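Local coordinates for protein heavy metal cation tricomponent efflux pump ZneA(CzcA-like) (PDB 4K0J) that works as a Zn(II)/proton antiporter of the RND superfamily, forming the inner-membrane component of a tripartite heavy-metal efflux pump, at residues C[701-706]-C[806-811]; C[669-674]-C[841-846]; C[556-561]-C[608-613]. All coordinates share one frame; numbering follows the deposited sequence.

Interaction 1 of 3, residues C[701-706]-C[806-811]; sequences IDQEPP and RHLTVR
H807 meets Q703 by proximity rather than by a bond: its carbonyl O lies near Q703 NE2 at a poor angle for hydrogen bonding, and its ring lies oblique to that amide. The ring itself packs against Y672 on the neighbouring strand. L808, next along, presents its isobutyl group to Q703 of the loop and I701 at the strand end. Its CG and CD1 rest against the aliphatic part of Q703, with CG 3.9 Å from Q703 CB, and its CD2 reaches I701 CG2 at 3.8 Å. The densest polar exchange falls at T809. Its N-H donates to Q703 OE1 over 2.7 Å, the donor tilted out of the carbonyl plane, and its OG1 accepts from Q703 NE2 at 3.2 Å, lying close to the amide plane. The bend at chi2 (77°) turns Q703 CD back toward the strand. Q703 NE2 also donates to T800 OG1, so both ends of this buried amide are bonded, which would fix its flip. The T809 carbonyl completes the set by accepting D702 N at 2.6 Å. These bonds continue the edge of the four-stranded sheet of a ferredoxin-like (beta-alpha-beta-beta-alpha-beta) fold, with a long insertion between its second and third strands; strand 699-701 lies beside strand 807-812 and its chain then peels away toward strand 707-714. At V810 the true beta pairing appears, an antiparallel non-hydrogen-bonded pair with I701 whose CA atoms are 4.5 Å apart; both side chains turn to the face covered by helix 676-690. D702 CG, anti to the backbone N (chi1 -159°), is directed to R811, whose NH1 forms a salt bridge with D702 OD1; the pair is modelled too close, leaving its fine geometry doubtful. R811 NH2 makes a weak hydrogen bond to T560 OG1.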
ATOM      1  N   ILE C 701       4.996 -10.164  41.095  1.00 39.01           N
ATOM      2  CA  ILE C 701       6.085  -9.949  40.153  1.00 41.48           C
ATOM      3  C   ILE C 701       5.818 -10.805  38.930  1.00 38.26           C
ATOM      4  O   ILE C 701       5.841 -12.032  39.015  1.00 42.63           O
ATOM      5  CB  ILE C 701       7.454 -10.335  40.749  1.00 41.38           C
ATOM      6  CG1 ILE C 701       7.849  -9.365  41.866  1.00 35.08           C
ATOM      7  CG2 ILE C 701       8.527 -10.361  39.663  1.00 34.63           C
ATOM      8  CD1 ILE C 701       9.246  -9.592  42.401  1.00 30.13           C
ATOM      9  N   ASP C 702       5.555 -10.153  37.802  1.00 33.38           N
ATOM     10  CA  ASP C 702       5.200 -10.839  36.570  1.00 44.90           C
ATOM     11  C   ASP C 702       6.238 -11.889  36.178  1.00 46.77           C
ATOM     12  O   ASP C 702       5.886 -13.032  35.886  1.00 39.49           O
ATOM     13  CB  ASP C 702       5.014  -9.831  35.436  1.00 59.61           C
ATOM     14  CG  ASP C 702       4.173 -10.381  34.299  1.00 69.67           C
ATOM     15  OD1 ASP C 702       3.096 -10.953  34.579  1.00 75.08           O
ATOM     16  OD2 ASP C 702       4.587 -10.245  33.128  1.00 70.79           O
ATOM     17  N   GLN C 703       7.512 -11.502  36.181  1.00 52.07           N
ATOM     18  CA  GLN C 703       8.594 -12.435  35.875  1.00 49.92           C
ATOM     19  C   GLN C 703       8.747 -13.486  36.971  1.00 52.55           C
ATOM     20  O   GLN C 703       8.983 -13.170  38.138  1.00 54.99           O
ATOM     21  CB  GLN C 703       9.918 -11.703  35.659  1.00 39.70           C
ATOM     22  CG  GLN C 703       9.967 -10.854  34.408  1.00 43.42           C
ATOM     23  CD  GLN C 703       9.216  -9.548  34.557  1.00 48.47           C
ATOM     24  OE1 GLN C 703       8.608  -9.283  35.593  1.00 37.06           O
ATOM     25  NE2 GLN C 703       9.256  -8.720  33.517  1.00 60.11           N
ATOM     26  N   GLU C 704       8.597 -14.742  36.578  1.00 45.55           N
ATOM     27  CA  GLU C 704       8.705 -15.858  37.497  1.00 47.89           C
ATOM     28  C   GLU C 704      10.157 -16.024  37.937  1.00 45.62           C
ATOM     29  O   GLU C 704      11.070 -15.695  37.183  1.00 46.02           O
ATOM     30  CB  GLU C 704       8.167 -17.134  36.837  1.00 57.90           C
ATOM     31  CG  GLU C 704       8.549 -17.313  35.368  1.00 68.42           C
ATOM     32  CD  GLU C 704       7.723 -16.458  34.411  1.00 74.93           C
ATOM     33  OE1 GLU C 704       7.857 -16.632  33.178  1.00 75.67           O
ATOM     34  OE2 GLU C 704       6.951 -15.605  34.892  1.00 73.29           O
ATOM     35  N   PRO C 705      10.371 -16.517  39.171  1.00 45.39           N
ATOM     36  CA  PRO C 705      11.715 -16.682  39.737  1.00 38.08           C
ATOM     37  C   PRO C 705      12.601 -17.585  38.893  1.00 39.19           C
ATOM     38  O   PRO C 705      12.094 -18.333  38.058  1.00 40.35           O
ATOM     39  CB  PRO C 705      11.439 -17.357  41.078  1.00 32.07           C
ATOM     40  CG  PRO C 705      10.057 -16.948  41.425  1.00 38.37           C
ATOM     41  CD  PRO C 705       9.324 -16.900  40.132  1.00 39.40           C
ATOM     42  N   PRO C 706      13.926 -17.505  39.098  1.00 41.79           N
ATOM     43  CA  PRO C 706      14.808 -18.476  38.453  1.00 37.02           C
ATOM     44  C   PRO C 706      14.482 -19.896  38.919  1.00 36.40           C
ATOM     45  O   PRO C 706      14.001 -20.095  40.032  1.00 45.07           O
ATOM     46  CB  PRO C 706      16.198 -18.048  38.930  1.00 28.27           C
ATOM     47  CG  PRO C 706      16.066 -16.615  39.245  1.00 28.36           C
ATOM     48  CD  PRO C 706      14.684 -16.452  39.793  1.00 28.39           C
ATOM     49  N   ARG C 806      16.534  -4.133  30.552  1.00 61.19           N
ATOM     50  CA  ARG C 806      16.106  -5.294  31.316  1.00 60.85           C
ATOM     51  C   ARG C 806      15.274  -4.797  32.495  1.00 74.16           C
ATOM     52  O   ARG C 806      15.744  -3.977  33.284  1.00 87.60           O
ATOM     53  CB  ARG C 806      17.322  -6.057  31.834  1.00 62.97           C
ATOM     54  CG  ARG C 806      18.534  -5.992  30.925  1.00 77.81           C
ATOM     55  CD  ARG C 806      18.564  -7.144  29.937  1.00 85.38           C
ATOM     56  NE  ARG C 806      19.059  -8.372  30.551  1.00 87.04           N
ATOM     57  CZ  ARG C 806      20.346  -8.679  30.660  1.00 92.51           C
ATOM     58  NH1 ARG C 806      21.268  -7.850  30.193  1.00 93.32           N
ATOM     59  NH2 ARG C 806      20.711  -9.815  31.233  1.00 96.47           N
ATOM     60  N   HIS C 807      14.040  -5.276  32.616  1.00 40.83           N
ATOM     61  CA  HIS C 807      13.195  -4.851  33.727  1.00 40.60           C
ATOM     62  C   HIS C 807      12.385  -6.000  34.314  1.00 38.56           C
ATOM     63  O   HIS C 807      12.208  -7.039  33.685  1.00 37.22           O
ATOM     64  CB  HIS C 807      12.266  -3.704  33.301  1.00 43.14           C
ATOM     65  CG  HIS C 807      11.085  -4.143  32.489  1.00 47.09           C
ATOM     66  ND1 HIS C 807      11.190  -4.555  31.178  1.00 39.56           N
ATOM     67  CD2 HIS C 807       9.771  -4.233  32.805  1.00 46.00           C
ATOM     68  CE1 HIS C 807       9.994  -4.884  30.725  1.00 46.21           C
ATOM     69  NE2 HIS C 807       9.115  -4.697  31.692  1.00 37.94           N
ATOM     70  N   LEU C 808      11.909  -5.808  35.536  1.00 38.70           N
ATOM     71  CA  LEU C 808      10.974  -6.743  36.151  1.00 47.14           C
ATOM     72  C   LEU C 808       9.675  -6.004  36.406  1.00 47.21           C
ATOM     73  O   LEU C 808       9.684  -4.807  36.678  1.00 63.37           O
ATOM     74  CB  LEU C 808      11.531  -7.299  37.460  1.00 57.27           C
ATOM     75  CG  LEU C 808      11.790  -8.808  37.512  1.00 55.97           C
ATOM     76  CD1 LEU C 808      12.925  -9.194  36.582  1.00 59.67           C
ATOM     77  CD2 LEU C 808      12.083  -9.257  38.936  1.00 49.36           C
ATOM     78  N   THR C 809       8.555  -6.710  36.313  1.00 39.00           N
ATOM     79  CA  THR C 809       7.257  -6.055  36.354  1.00 46.57           C
ATOM     80  C   THR C 809       6.460  -6.409  37.595  1.00 49.85           C
ATOM     81  O   THR C 809       6.175  -7.577  37.847  1.00 61.10           O
ATOM     82  CB  THR C 809       6.413  -6.431  35.136  1.00 59.43           C
ATOM     83  OG1 THR C 809       7.200  -6.291  33.948  1.00 66.40           O
ATOM     84  CG2 THR C 809       5.187  -5.537  35.047  1.00 68.22           C
ATOM     85  N   VAL C 810       6.094  -5.396  38.366  1.00 40.95           N
ATOM     86  CA  VAL C 810       5.184  -5.610  39.473  1.00 41.89           C
ATOM     87  C   VAL C 810       3.779  -5.284  38.999  1.00 45.87           C
ATOM     88  O   VAL C 810       3.369  -4.125  39.002  1.00 48.99           O
ATOM     89  CB  VAL C 810       5.536  -4.738  40.692  1.00 41.01           C
ATOM     90  CG1 VAL C 810       4.608  -5.059  41.846  1.00 51.09           C
ATOM     91  CG2 VAL C 810       6.979  -4.950  41.105  1.00 37.90           C
ATOM     92  N   ARG C 811       3.045  -6.306  38.578  1.00 34.39           N
ATOM     93  CA  ARG C 811       1.694  -6.094  38.092  1.00 45.88           C
ATOM     94  C   ARG C 811       0.671  -6.081  39.230  1.00 55.12           C
ATOM     95  O   ARG C 811       0.811  -6.817  40.208  1.00 60.05           O
ATOM     96  CB  ARG C 811       1.341  -7.114  37.005  1.00 39.06           C
ATOM     97  CG  ARG C 811       1.090  -8.527  37.463  1.00 37.88           C
ATOM     98  CD  ARG C 811       0.632  -9.358  36.275  1.00 35.45           C
ATOM     99  NE  ARG C 811      -0.046 -10.592  36.660  1.00 34.19           N
ATOM    100  CZ  ARG C 811       0.544 -11.781  36.706  1.00 34.99           C
ATOM    101  NH1 ARG C 811       1.829 -11.897  36.398  1.00 41.69           N
ATOM    102  NH2 ARG C 811      -0.147 -12.856  37.061  1.00 30.18           N
TER

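Interaction 2 of 3, residues C[669-674]-C[841-846]; sequences VKVYGN and IQVAWG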
ATOM      1  N   VAL C 669       4.274  -1.668  37.768  1.00 49.20           N
ATOM      2  CA  VAL C 669       5.440  -0.895  38.170  1.00 52.78           C
ATOM      3  C   VAL C 669       6.693  -1.578  37.635  1.00 55.91           C
ATOM      4  O   VAL C 669       7.042  -2.682  38.057  1.00 57.26           O
ATOM      5  CB  VAL C 669       5.542  -0.748  39.698  1.00 49.86           C
ATOM      6  CG1 VAL C 669       6.834  -0.038  40.070  1.00 55.18           C
ATOM      7  CG2 VAL C 669       4.349   0.016  40.233  1.00 46.92           C
ATOM      8  N   LYS C 670       7.361  -0.921  36.696  1.00 42.43           N
ATOM      9  CA  LYS C 670       8.507  -1.510  36.025  1.00 45.74           C
ATOM     10  C   LYS C 670       9.825  -1.107  36.685  1.00 52.70           C
ATOM     11  O   LYS C 670      10.166   0.078  36.734  1.00 64.80           O
ATOM     12  CB  LYS C 670       8.492  -1.117  34.545  1.00 51.35           C
ATOM     13  CG  LYS C 670       7.220  -1.531  33.809  1.00 53.25           C
ATOM     14  CD  LYS C 670       7.195  -1.010  32.374  1.00 66.07           C
ATOM     15  CE  LYS C 670       6.792   0.464  32.296  1.00 74.80           C
ATOM     16  NZ  LYS C 670       5.327   0.695  32.433  1.00 77.00           N
ATOM     17  N   VAL C 671      10.549  -2.102  37.199  1.00 42.56           N
ATOM     18  CA  VAL C 671      11.856  -1.908  37.833  1.00 45.29           C
ATOM     19  C   VAL C 671      12.984  -2.285  36.875  1.00 47.29           C
ATOM     20  O   VAL C 671      13.253  -3.465  36.645  1.00 53.95           O
ATOM     21  CB  VAL C 671      11.989  -2.754  39.120  1.00 50.64           C
ATOM     22  CG1 VAL C 671      13.402  -2.691  39.674  1.00 45.34           C
ATOM     23  CG2 VAL C 671      10.987  -2.294  40.164  1.00 62.98           C
ATOM     24  N   TYR C 672      13.642  -1.275  36.322  1.00 45.86           N
ATOM     25  CA  TYR C 672      14.609  -1.481  35.254  1.00 50.62           C
ATOM     26  C   TYR C 672      16.001  -1.739  35.801  1.00 47.21           C
ATOM     27  O   TYR C 672      16.317  -1.334  36.912  1.00 48.12           O
ATOM     28  CB  TYR C 672      14.637  -0.257  34.337  1.00 57.25           C
ATOM     29  CG  TYR C 672      13.327   0.020  33.635  1.00 56.55           C
ATOM     30  CD1 TYR C 672      13.110  -0.416  32.337  1.00 51.50           C
ATOM     31  CD2 TYR C 672      12.306   0.720  34.270  1.00 57.71           C
ATOM     32  CE1 TYR C 672      11.924  -0.169  31.691  1.00 46.96           C
ATOM     33  CE2 TYR C 672      11.111   0.975  33.631  1.00 49.00           C
ATOM     34  CZ  TYR C 672      10.926   0.524  32.340  1.00 49.67           C
ATOM     35  OH  TYR C 672       9.742   0.766  31.683  1.00 54.17           O
ATOM     36  N   GLY C 673      16.839  -2.406  35.013  1.00 47.07           N
ATOM     37  CA  GLY C 673      18.219  -2.639  35.403  1.00 48.13           C
ATOM     38  C   GLY C 673      18.794  -3.910  34.810  1.00 52.76           C
ATOM     39  O   GLY C 673      18.080  -4.900  34.642  1.00 54.56           O
ATOM     40  N   ASN C 674      20.091  -3.891  34.510  1.00 48.55           N
ATOM     41  CA  ASN C 674      20.727  -5.001  33.810  1.00 71.15           C
ATOM     42  C   ASN C 674      21.107  -6.166  34.723  1.00 79.08           C
ATOM     43  O   ASN C 674      21.652  -7.173  34.268  1.00 82.50           O
ATOM     44  CB  ASN C 674      21.945  -4.514  33.023  1.00 64.46           C
ATOM     45  CG  ASN C 674      22.350  -5.479  31.926  1.00 72.99           C
ATOM     46  OD1 ASN C 674      21.788  -5.463  30.828  1.00 74.47           O
ATOM     47  ND2 ASN C 674      23.324  -6.334  32.220  1.00 76.58           N
ATOM     48  N   ILE C 841      19.453   1.634  38.379  1.00 77.74           N
ATOM     49  CA  ILE C 841      18.121   1.037  38.434  1.00 87.40           C
ATOM     50  C   ILE C 841      17.012   2.087  38.534  1.00104.27           C
ATOM     51  O   ILE C 841      16.928   2.832  39.512  1.00118.31           O
ATOM     52  CB  ILE C 841      18.000   0.026  39.594  1.00 78.75           C
ATOM     53  CG1 ILE C 841      18.734  -1.267  39.238  1.00 81.66           C
ATOM     54  CG2 ILE C 841      16.537  -0.269  39.914  1.00 67.71           C
ATOM     55  CD1 ILE C 841      18.393  -2.431  40.141  1.00 85.48           C
ATOM     56  N   GLN C 842      16.166   2.135  37.510  1.00 94.81           N
ATOM     57  CA  GLN C 842      15.064   3.089  37.457  1.00 81.80           C
ATOM     58  C   GLN C 842      13.730   2.389  37.692  1.00 66.02           C
ATOM     59  O   GLN C 842      13.605   1.187  37.475  1.00 65.86           O
ATOM     60  CB  GLN C 842      15.042   3.802  36.104  1.00 86.82           C
ATOM     61  CG  GLN C 842      16.364   4.446  35.715  1.00 96.09           C
ATOM     62  CD  GLN C 842      16.322   5.088  34.338  1.00 99.81           C
ATOM     63  OE1 GLN C 842      16.395   4.404  33.316  1.00 92.29           O
ATOM     64  NE2 GLN C 842      16.205   6.411  34.306  1.00104.82           N
ATOM     65  N   VAL C 843      12.735   3.149  38.132  1.00 58.47           N
ATOM     66  CA  VAL C 843      11.409   2.602  38.392  1.00 57.26           C
ATOM     67  C   VAL C 843      10.305   3.496  37.819  1.00 67.18           C
ATOM     68  O   VAL C 843      10.259   4.699  38.092  1.00 66.40           O
ATOM     69  CB  VAL C 843      11.170   2.397  39.901  1.00 56.62           C
ATOM     70  CG1 VAL C 843       9.700   2.140  40.177  1.00 61.26           C
ATOM     71  CG2 VAL C 843      12.019   1.250  40.423  1.00 61.95           C
ATOM     72  N   ALA C 844       9.415   2.902  37.026  1.00 62.61           N
ATOM     73  CA  ALA C 844       8.327   3.658  36.412  1.00 56.71           C
ATOM     74  C   ALA C 844       6.962   3.037  36.691  1.00 75.28           C
ATOM     75  O   ALA C 844       6.867   1.878  37.081  1.00 85.61           O
ATOM     76  CB  ALA C 844       8.550   3.781  34.915  1.00 50.28           C
ATOM     77  N   TRP C 845       5.907   3.822  36.493  1.00 75.42           N
ATOM     78  CA  TRP C 845       4.539   3.324  36.599  1.00 62.81           C
ATOM     79  C   TRP C 845       3.946   3.187  35.203  1.00 78.48           C
ATOM     80  O   TRP C 845       4.322   3.922  34.290  1.00 85.05           O
ATOM     81  CB  TRP C 845       3.687   4.265  37.455  1.00 49.47           C
ATOM     82  CG  TRP C 845       3.932   4.109  38.921  1.00 52.51           C
ATOM     83  CD1 TRP C 845       4.977   4.617  39.641  1.00 53.69           C
ATOM     84  CD2 TRP C 845       3.124   3.378  39.850  1.00 53.08           C
ATOM     85  NE1 TRP C 845       4.867   4.247  40.959  1.00 54.15           N
ATOM     86  CE2 TRP C 845       3.736   3.487  41.114  1.00 57.14           C
ATOM     87  CE3 TRP C 845       1.941   2.643  39.736  1.00 51.26           C
ATOM     88  CZ2 TRP C 845       3.203   2.888  42.254  1.00 59.48           C
ATOM     89  CZ3 TRP C 845       1.415   2.051  40.869  1.00 51.82           C
ATOM     90  CH2 TRP C 845       2.044   2.178  42.110  1.00 56.23           C
ATOM     91  N   GLY C 846       3.026   2.242  35.032  1.00 81.48           N
ATOM     92  CA  GLY C 846       2.426   2.002  33.730  1.00 76.20           C
ATOM     93  C   GLY C 846       1.016   1.449  33.810  1.00 76.84           C
ATOM     94  O   GLY C 846       0.560   1.046  34.880  1.00 84.38           O
TER
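V669, K670 and V671 run antiparallel to W845, A844 and V843, the axes of strands 669-672 and 843-846 coming within 4.6 Å at 154° between their directions. K670 and A844 form the hydrogen-bonded pair, exchanging two N-H...O bonds, each 2.9 Å between N of one residue and O of the other; V669-W845 and V671-V843 flank it as non-hydrogen-bonded pairs. Beyond the last bridge, Y672 N donates to Q842 O at 2.7 Å. Here the first and last strands of a ferredoxin-like fold lie side by side, strand 843-847 forming the outer edge of its four-stranded sheet. The sheet's two faces differ in chemistry. On the one bearing V669, V671, V843 and W845, close to helix 676-690, the branched side chains pack beside one another: V669 CG1 touches V843 CG1 at 3.6 Å, and V671 and V843 stand alongside each other with their CG2 atoms 3.7 Å apart. I841 extends this row, its CG2 packing on V671 CG1. On the other face Y672 turns its ring edge to the carbonyl O of Q842 and to A844 CB, 4.0 Å from Y672 CE2, while its hydroxyl is hydrogen-bonded to E802. The K670 chain, bent at chi3 and chi4, carries NZ to within 3.4 Å of G846 CA. V669 holds CG2 anti to its carbonyl carbon (CG1 at chi1 175°), and this methyl makes a CH-pi contact with W845, sitting 3.4 Å from the centroid of the six-membered ring and only 2° off its normal.

Interaction 3 of 3, residues C[556-561]-C[608-613]; sequences WLQVTL and HIETAV
W556 lays its indole against three residues of the partner strand. With CG anti to the backbone N (chi1 -167°), the ring takes the carbonyl O of T611 over one face, off toward the rim, while CZ2 meets E610 CB at 3.5 Å and CZ3 meets A612 CB at 3.6 Å. L557 exchanges two backbone hydrogen bonds with T611, and on the other face its CB lies 3.6 Å from T611 CB; its CD1 goes further, to V613 CG2. Q558 then links two polar neighbours through one amide. Its OE1 accepts H608 NE2 at 3.0 Å, close to the line of the amide carbonyl, and its NE2 donates to the anti lone pair of E610 OE1 at 2.9 Å. As NE2 also donates to D654, both ends of the buried carboxamide are gripped. These strands form the central pair of a second ferredoxin-like sheet, flanked by strands 587-595 and 645-649. V559 sits beside I609, both turned to helix 567-581; I609 N donates to V559 O at 2.9 Å, whereas the return bond from V559 N is weak. Past T560, L561 leaves the strand but still packs on I609, L561 CD2 to I609 CD1 at 3.5 Å.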
ATOM      1  N   TRP C 556     -11.993 -12.786  33.474  1.00 46.78           N
ATOM      2  CA  TRP C 556     -10.731 -13.456  33.148  1.00 44.85           C
ATOM      3  C   TRP C 556      -9.739 -13.452  34.313  1.00 44.77           C
ATOM      4  O   TRP C 556      -9.665 -12.491  35.074  1.00 39.10           O
ATOM      5  CB  TRP C 556     -10.083 -12.815  31.925  1.00 36.01           C
ATOM      6  CG  TRP C 556      -8.967 -13.603  31.350  1.00 26.72           C
ATOM      7  CD1 TRP C 556      -7.641 -13.484  31.643  1.00 38.67           C
ATOM      8  CD2 TRP C 556      -9.071 -14.634  30.361  1.00 31.83           C
ATOM      9  NE1 TRP C 556      -6.908 -14.384  30.902  1.00 39.55           N
ATOM     10  CE2 TRP C 556      -7.764 -15.101  30.106  1.00 32.49           C
ATOM     11  CE3 TRP C 556     -10.140 -15.209  29.667  1.00 38.02           C
ATOM     12  CZ2 TRP C 556      -7.499 -16.115  29.188  1.00 26.48           C
ATOM     13  CZ3 TRP C 556      -9.874 -16.219  28.757  1.00 41.52           C
ATOM     14  CH2 TRP C 556      -8.563 -16.660  28.527  1.00 38.16           C
ATOM     15  N   LEU C 557      -8.970 -14.527  34.435  1.00 41.23           N
ATOM     16  CA  LEU C 557      -8.035 -14.687  35.541  1.00 38.55           C
ATOM     17  C   LEU C 557      -6.597 -14.921  35.072  1.00 34.84           C
ATOM     18  O   LEU C 557      -6.346 -15.717  34.170  1.00 25.23           O
ATOM     19  CB  LEU C 557      -8.473 -15.849  36.441  1.00 36.48           C
ATOM     20  CG  LEU C 557      -9.490 -15.646  37.571  1.00 30.14           C
ATOM     21  CD1 LEU C 557     -10.816 -15.135  37.062  1.00 29.83           C
ATOM     22  CD2 LEU C 557      -9.699 -16.947  38.313  1.00 30.10           C
ATOM     23  N   GLN C 558      -5.656 -14.221  35.694  1.00 26.44           N
ATOM     24  CA  GLN C 558      -4.243 -14.519  35.507  1.00 36.72           C
ATOM     25  C   GLN C 558      -3.722 -15.215  36.755  1.00 38.67           C
ATOM     26  O   GLN C 558      -3.183 -14.577  37.657  1.00 54.79           O
ATOM     27  CB  GLN C 558      -3.451 -13.242  35.242  1.00 48.83           C
ATOM     28  CG  GLN C 558      -3.760 -12.600  33.906  1.00 57.59           C
ATOM     29  CD  GLN C 558      -3.140 -13.352  32.747  1.00 57.62           C
ATOM     30  OE1 GLN C 558      -2.183 -14.106  32.926  1.00 64.94           O
ATOM     31  NE2 GLN C 558      -3.685 -13.154  31.552  1.00 48.00           N
ATOM     32  N   VAL C 559      -3.896 -16.529  36.801  1.00 32.25           N
ATOM     33  CA  VAL C 559      -3.605 -17.309  37.992  1.00 34.30           C
ATOM     34  C   VAL C 559      -2.149 -17.747  38.043  1.00 27.24           C
ATOM     35  O   VAL C 559      -1.669 -18.448  37.149  1.00 30.76           O
ATOM     36  CB  VAL C 559      -4.534 -18.533  38.090  1.00 48.18           C
ATOM     37  CG1 VAL C 559      -4.103 -19.436  39.223  1.00 47.43           C
ATOM     38  CG2 VAL C 559      -5.975 -18.081  38.283  1.00 50.84           C
ATOM     39  N   THR C 560      -1.452 -17.326  39.098  1.00 34.11           N
ATOM     40  CA  THR C 560      -0.026 -17.610  39.256  1.00 42.37           C
ATOM     41  C   THR C 560       0.231 -18.739  40.252  1.00 24.70           C
ATOM     42  O   THR C 560      -0.388 -18.804  41.308  1.00 61.65           O
ATOM     43  CB  THR C 560       0.759 -16.360  39.691  1.00 39.03           C
ATOM     44  OG1 THR C 560       0.419 -15.260  38.840  1.00 26.12           O
ATOM     45  CG2 THR C 560       2.246 -16.613  39.603  1.00 25.67           C
ATOM     46  N   LEU C 561       1.153 -19.624  39.901  1.00 24.20           N
ATOM     47  CA  LEU C 561       1.413 -20.825  40.674  1.00 38.34           C
ATOM     48  C   LEU C 561       2.884 -20.900  41.098  1.00 37.33           C
ATOM     49  O   LEU C 561       3.720 -20.167  40.567  1.00 36.31           O
ATOM     50  CB  LEU C 561       1.018 -22.050  39.849  1.00 31.36           C
ATOM     51  CG  LEU C 561      -0.316 -22.723  40.175  1.00 31.15           C
ATOM     52  CD1 LEU C 561      -1.397 -21.712  40.465  1.00 37.41           C
ATOM     53  CD2 LEU C 561      -0.727 -23.628  39.040  1.00 28.32           C
ATOM     54  N   HIS C 608       2.043 -21.063  35.149  1.00 34.73           N
ATOM     55  CA  HIS C 608       1.158 -20.003  34.691  1.00 29.49           C
ATOM     56  C   HIS C 608      -0.177 -20.555  34.229  1.00 22.34           C
ATOM     57  O   HIS C 608      -0.232 -21.526  33.489  1.00 58.68           O
ATOM     58  CB  HIS C 608       1.792 -19.209  33.556  1.00 22.98           C
ATOM     59  CG  HIS C 608       0.905 -18.133  33.019  1.00 30.22           C
ATOM     60  ND1 HIS C 608      -0.022 -18.358  32.025  1.00 40.01           N
ATOM     61  CD2 HIS C 608       0.788 -16.825  33.351  1.00 44.17           C
ATOM     62  CE1 HIS C 608      -0.664 -17.235  31.761  1.00 44.50           C
ATOM     63  NE2 HIS C 608      -0.190 -16.288  32.549  1.00 51.91           N
ATOM     64  N   ILE C 609      -1.257 -19.933  34.677  1.00 22.62           N
ATOM     65  CA  ILE C 609      -2.572 -20.295  34.192  1.00 39.73           C
ATOM     66  C   ILE C 609      -3.300 -19.037  33.787  1.00 42.12           C
ATOM     67  O   ILE C 609      -3.137 -17.979  34.396  1.00 48.52           O
ATOM     68  CB  ILE C 609      -3.438 -21.010  35.261  1.00 39.39           C
ATOM     69  CG1 ILE C 609      -2.616 -21.986  36.100  1.00 39.20           C
ATOM     70  CG2 ILE C 609      -4.598 -21.745  34.608  1.00 30.91           C
ATOM     71  CD1 ILE C 609      -3.461 -22.765  37.080  1.00 37.79           C
ATOM     72  N   GLU C 610      -4.095 -19.161  32.736  1.00 42.66           N
ATOM     73  CA  GLU C 610      -5.101 -18.178  32.416  1.00 28.13           C
ATOM     74  C   GLU C 610      -6.423 -18.896  32.526  1.00 25.70           C
ATOM     75  O   GLU C 610      -6.605 -19.964  31.945  1.00 30.33           O
ATOM     76  CB  GLU C 610      -4.904 -17.644  31.006  1.00 34.85           C
ATOM     77  CG  GLU C 610      -3.816 -16.598  30.888  1.00 42.78           C
ATOM     78  CD  GLU C 610      -3.658 -16.101  29.473  1.00 59.54           C
ATOM     79  OE1 GLU C 610      -3.417 -14.889  29.290  1.00 64.00           O
ATOM     80  OE2 GLU C 610      -3.781 -16.927  28.541  1.00 69.32           O
ATOM     81  N   THR C 611      -7.340 -18.315  33.290  1.00 37.54           N
ATOM     82  CA  THR C 611      -8.630 -18.948  33.531  1.00 51.74           C
ATOM     83  C   THR C 611      -9.775 -18.122  32.952  1.00 53.62           C
ATOM     84  O   THR C 611      -9.780 -16.900  33.058  1.00 60.88           O
ATOM     85  CB  THR C 611      -8.855 -19.161  35.044  1.00 62.42           C
ATOM     86  OG1 THR C 611      -7.706 -19.802  35.612  1.00 73.21           O
ATOM     87  CG2 THR C 611     -10.097 -20.010  35.302  1.00 52.35           C
ATOM     88  N   ALA C 612     -10.738 -18.787  32.325  1.00 45.58           N
ATOM     89  CA  ALA C 612     -11.942 -18.105  31.870  1.00 43.49           C
ATOM     90  C   ALA C 612     -13.131 -18.481  32.752  1.00 43.25           C
ATOM     91  O   ALA C 612     -13.445 -19.660  32.929  1.00 45.66           O
ATOM     92  CB  ALA C 612     -12.222 -18.426  30.414  1.00 44.51           C
ATOM     93  N   VAL C 613     -13.785 -17.468  33.311  1.00 45.21           N
ATOM     94  CA  VAL C 613     -14.926 -17.671  34.198  1.00 40.63           C
ATOM     95  C   VAL C 613     -16.206 -17.104  33.607  1.00 48.28           C
ATOM     96  O   VAL C 613     -16.407 -15.890  33.585  1.00 60.12           O
ATOM     97  CB  VAL C 613     -14.698 -17.009  35.555  1.00 38.33           C
ATOM     98  CG1 VAL C 613     -15.888 -17.258  36.462  1.00 46.03           C
ATOM     99  CG2 VAL C 613     -13.426 -17.543  36.185  1.00 44.81           C
TER

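How the interactions relate
Interactions 1 and 2 belong to one four-stranded sheet: strands 807-812 and 667-672 are neighbours at its centre, joined by backbone bonds such as L808 with V671, and the two contacts add the outer strands on opposite sides. Interaction 3 lies in a separate sheet of the same topology. It is the most uniformly buried, with apolar packing on one face and an amide network beside an indole on the other. Interaction 1, also buried, relies on side-chain-to-backbone bonds and a salt bridge where regular pairing gives out; interaction 2, partly exposed at the sheet edge, is mostly backbone ladder and valine packing. A weak bond from R811 to T560 links the two sheets, whereas interactions 2 and 3 stay about 14 Å apart at their nearest atoms.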